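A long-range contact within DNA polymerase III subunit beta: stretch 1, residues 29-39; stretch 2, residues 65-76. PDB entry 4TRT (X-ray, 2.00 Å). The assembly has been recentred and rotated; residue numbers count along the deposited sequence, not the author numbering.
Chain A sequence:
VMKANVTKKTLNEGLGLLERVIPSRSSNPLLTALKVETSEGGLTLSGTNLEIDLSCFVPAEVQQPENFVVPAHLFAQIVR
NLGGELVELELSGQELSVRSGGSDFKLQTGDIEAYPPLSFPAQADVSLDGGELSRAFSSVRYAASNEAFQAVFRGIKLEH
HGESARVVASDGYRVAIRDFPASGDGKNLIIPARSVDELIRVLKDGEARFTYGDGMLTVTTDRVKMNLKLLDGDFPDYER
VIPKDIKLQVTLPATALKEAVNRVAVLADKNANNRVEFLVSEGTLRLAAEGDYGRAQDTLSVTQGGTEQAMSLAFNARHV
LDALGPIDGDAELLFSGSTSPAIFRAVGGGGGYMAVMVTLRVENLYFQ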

# COMPACT_ATOMS: atom_id res chain seq x y z
N PRO A 29 24.01 -13.00 -13.62
CA PRO A 29 24.42 -12.61 -12.27
C PRO A 29 24.84 -11.14 -12.12
O PRO A 29 24.82 -10.62 -11.03
N LEU A 30 25.21 -10.48 -13.22
CA LEU A 30 25.68 -9.09 -13.18
C LEU A 30 24.58 -8.09 -13.49
O LEU A 30 24.75 -6.91 -13.22
N LEU A 31 23.47 -8.53 -14.06
CA LEU A 31 22.40 -7.62 -14.46
C LEU A 31 21.76 -6.93 -13.24
O LEU A 31 21.27 -5.81 -13.35
N THR A 32 21.82 -7.59 -12.09
CA THR A 32 21.28 -7.07 -10.84
C THR A 32 22.28 -6.14 -10.12
O THR A 32 21.96 -5.64 -9.04
N ALA A 33 23.47 -5.95 -10.69
CA ALA A 33 24.50 -5.13 -10.07
C ALA A 33 24.34 -3.64 -10.39
O ALA A 33 23.78 -3.25 -11.42
N LEU A 34 24.82 -2.82 -9.46
CA LEU A 34 25.00 -1.40 -9.64
C LEU A 34 26.47 -1.19 -9.94
O LEU A 34 27.33 -1.74 -9.23
N LYS A 35 26.78 -0.41 -10.97
CA LYS A 35 28.16 -0.02 -11.21
C LYS A 35 28.41 1.33 -10.56
O LYS A 35 27.57 2.24 -10.64
N VAL A 36 29.53 1.44 -9.86
CA VAL A 36 29.89 2.70 -9.20
C VAL A 36 31.25 3.14 -9.71
O VAL A 36 32.23 2.42 -9.57
N GLU A 37 31.29 4.30 -10.35
CA GLU A 37 32.51 4.85 -10.88
C GLU A 37 32.81 6.07 -10.07
O GLU A 37 31.92 6.88 -9.82
N THR A 38 34.07 6.19 -9.65
CA THR A 38 34.48 7.28 -8.79
C THR A 38 35.49 8.15 -9.51
O THR A 38 36.28 7.68 -10.33
N SER A 39 35.44 9.44 -9.20
CA SER A 39 36.42 10.41 -9.66
C SER A 39 36.50 11.47 -8.56
O SER A 39 35.83 11.33 -7.53
N PRO A 65 40.42 7.07 -6.50
CA PRO A 65 39.23 6.56 -7.16
C PRO A 65 39.44 5.18 -7.80
O PRO A 65 40.50 4.90 -8.36
N GLU A 66 38.42 4.35 -7.71
CA GLU A 66 38.44 3.00 -8.22
C GLU A 66 36.98 2.63 -8.50
O GLU A 66 36.09 3.14 -7.84
N ASN A 67 36.75 1.79 -9.50
CA ASN A 67 35.39 1.39 -9.86
C ASN A 67 35.06 0.02 -9.30
O ASN A 67 35.95 -0.79 -9.08
N PHE A 68 33.78 -0.23 -9.05
CA PHE A 68 33.34 -1.51 -8.51
C PHE A 68 31.88 -1.75 -8.82
O PHE A 68 31.17 -0.82 -9.20
N VAL A 69 31.44 -3.00 -8.63
CA VAL A 69 30.03 -3.36 -8.69
C VAL A 69 29.58 -3.99 -7.36
O VAL A 69 30.34 -4.68 -6.69
N VAL A 70 28.33 -3.72 -7.00
CA VAL A 70 27.70 -4.29 -5.82
C VAL A 70 26.23 -4.57 -6.17
O VAL A 70 25.69 -3.94 -7.08
N PRO A 71 25.59 -5.53 -5.48
CA PRO A 71 24.15 -5.76 -5.71
C PRO A 71 23.35 -4.48 -5.43
O PRO A 71 23.45 -3.92 -4.32
N ALA A 72 22.60 -4.01 -6.42
CA ALA A 72 21.98 -2.70 -6.37
C ALA A 72 20.95 -2.55 -5.25
O ALA A 72 20.94 -1.54 -4.56
N HIS A 73 20.08 -3.54 -5.08
CA HIS A 73 18.97 -3.39 -4.11
C HIS A 73 19.43 -3.52 -2.69
O HIS A 73 18.97 -2.78 -1.81
N LEU A 74 20.36 -4.43 -2.45
CA LEU A 74 20.96 -4.58 -1.14
C LEU A 74 21.69 -3.30 -0.72
O LEU A 74 21.53 -2.85 0.40
N PHE A 75 22.49 -2.72 -1.62
CA PHE A 75 23.23 -1.50 -1.32
C PHE A 75 22.29 -0.33 -1.02
O PHE A 75 22.52 0.41 -0.08
N ALA A 76 21.22 -0.20 -1.80
CA ALA A 76 20.23 0.83 -1.60
C ALA A 76 19.53 0.68 -0.25
O ALA A 76 19.28 1.65 0.46

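The aromatic ring of F68 folds back over its own strand partner: with chi1 at 60° (p), it lays one face against V36 (t), whose CB sits 3.8 Å from the ring centroid and 3.5 Å from F68 CZ, a CH-pi contact. The two residues form an antiparallel hydrogen-bonded pair, V36 N to F68 O at 2.9 Å and F68 N to V36 O at 3.1 Å. On the same face of the sheet, L34 (t, chi2 p) packs its CB 3.7 Å from A72 CB and reaches with CD2 to the edge of the F75 ring, 3.6 Å from F75 CD2, tying the strand to the start of the helix; V70 (m) lies beside L34, its CG2 4.5 Å from L34 CB. The other face carries K35 (chi1 t) and V69 (m). V69 CB meets A33 CB at 4.1 Å and V69 CG2 meets L30 CD2 at 4.2 Å, while the K35 chain leads away to a partner elsewhere in the structure. At the exposed end, T38 (p) points toward stretch 2, its OG1 3.4 Å from P65 CB, and donates from OG1 to E66 O at 2.7 Å; N67 (m) turns OD1 inward to accept a weak bond from T38 N at 3.3 Å. At the other end, water 1 donates to T32 O (2.7 Å) and hydrogen-bonds H73 ND1 (2.7 Å), bridging loop and helix.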

# COMPACT_ATOMS: atom_id res chain seq x y z
CB PRO A 29 25.60 -13.55 -11.96
CG PRO A 29 26.13 -13.95 -13.29
CD PRO A 29 24.97 -13.92 -14.25
CB LEU A 30 26.85 -8.90 -14.15
CG LEU A 30 28.23 -9.21 -13.58
CD1 LEU A 30 29.26 -9.21 -14.69
CD2 LEU A 30 28.58 -8.21 -12.47
CB LEU A 31 21.36 -8.35 -15.29
CG LEU A 31 20.26 -7.49 -15.91
CD1 LEU A 31 20.83 -6.35 -16.75
CD2 LEU A 31 19.33 -8.36 -16.75
CB THR A 32 20.89 -8.23 -9.90
OG1 THR A 32 22.00 -9.12 -9.78
CG2 THR A 32 19.73 -9.00 -10.47
CB ALA A 33 25.87 -5.59 -10.50
CB LEU A 34 24.63 -0.67 -8.34
CG LEU A 34 24.89 0.83 -8.25
CD1 LEU A 34 23.92 1.58 -9.15
CD2 LEU A 34 24.69 1.28 -6.81
CB LYS A 35 28.48 0.03 -12.70
CG LYS A 35 29.94 0.38 -12.97
CD LYS A 35 30.40 -0.02 -14.36
CE LYS A 35 30.22 1.08 -15.38
NZ LYS A 35 30.60 0.61 -16.76
CB VAL A 36 29.94 2.58 -7.66
CG1 VAL A 36 30.29 3.93 -7.05
CG2 VAL A 36 28.61 2.08 -7.12
CB GLU A 37 32.36 5.26 -12.34
CG GLU A 37 32.40 4.10 -13.31
CD GLU A 37 32.00 4.51 -14.71
OE1 GLU A 37 30.91 5.11 -14.86
OE2 GLU A 37 32.77 4.25 -15.65
CB THR A 38 35.04 6.77 -7.44
OG1 THR A 38 36.11 5.84 -7.66
CG2 THR A 38 33.92 6.10 -6.61
CB SER A 39 36.01 10.99 -11.01
OG SER A 39 34.61 11.14 -11.13
CB PRO A 65 38.90 7.62 -8.22
CG PRO A 65 40.16 8.38 -8.42
CD PRO A 65 40.87 8.34 -7.10
CB GLU A 66 39.04 2.08 -7.17
CG GLU A 66 39.36 0.67 -7.62
CD GLU A 66 40.04 -0.15 -6.52
OE1 GLU A 66 40.50 0.44 -5.52
OE2 GLU A 66 40.11 -1.39 -6.66
CB ASN A 67 35.22 1.37 -11.37
CG ASN A 67 35.56 2.69 -12.03
OD1 ASN A 67 35.41 3.76 -11.44
ND2 ASN A 67 36.02 2.62 -13.26
CB PHE A 68 33.58 -1.58 -6.98
CG PHE A 68 32.85 -0.53 -6.20
CD1 PHE A 68 33.43 0.72 -5.97
CD2 PHE A 68 31.60 -0.78 -5.67
CE1 PHE A 68 32.76 1.68 -5.23
CE2 PHE A 68 30.91 0.18 -4.94
CZ PHE A 68 31.50 1.43 -4.72
CB VAL A 69 29.70 -4.30 -9.86
CG1 VAL A 69 30.00 -3.63 -11.21
CG2 VAL A 69 30.43 -5.64 -9.73
CB VAL A 70 27.75 -3.34 -4.60
CG1 VAL A 70 29.10 -3.38 -3.90
CG2 VAL A 70 27.36 -1.92 -5.01
CB PRO A 71 23.79 -6.87 -4.72
CG PRO A 71 25.08 -7.45 -4.26
CD PRO A 71 26.11 -6.36 -4.38
CB ALA A 72 21.35 -2.36 -7.72
CB HIS A 73 17.84 -4.35 -4.43
CG HIS A 73 17.18 -4.05 -5.74
ND1 HIS A 73 17.74 -4.41 -6.92
CD2 HIS A 73 16.00 -3.37 -6.05
CE1 HIS A 73 16.97 -3.99 -7.92
NE2 HIS A 73 15.90 -3.36 -7.40
CB LEU A 74 21.91 -5.78 -1.11
CG LEU A 74 22.67 -6.01 0.20
CD1 LEU A 74 21.67 -6.10 1.36
CD2 LEU A 74 23.47 -7.30 0.11
CB PHE A 75 24.18 -1.17 -2.48
CG PHE A 75 25.04 0.05 -2.26
CD1 PHE A 75 25.69 0.28 -1.05
CD2 PHE A 75 25.26 0.95 -3.29
CE1 PHE A 75 26.49 1.39 -0.87
CE2 PHE A 75 26.08 2.06 -3.11
CZ PHE A 75 26.68 2.28 -1.89
CB ALA A 76 19.19 0.80 -2.72
O HOH W 1 19.99 -5.91 -7.24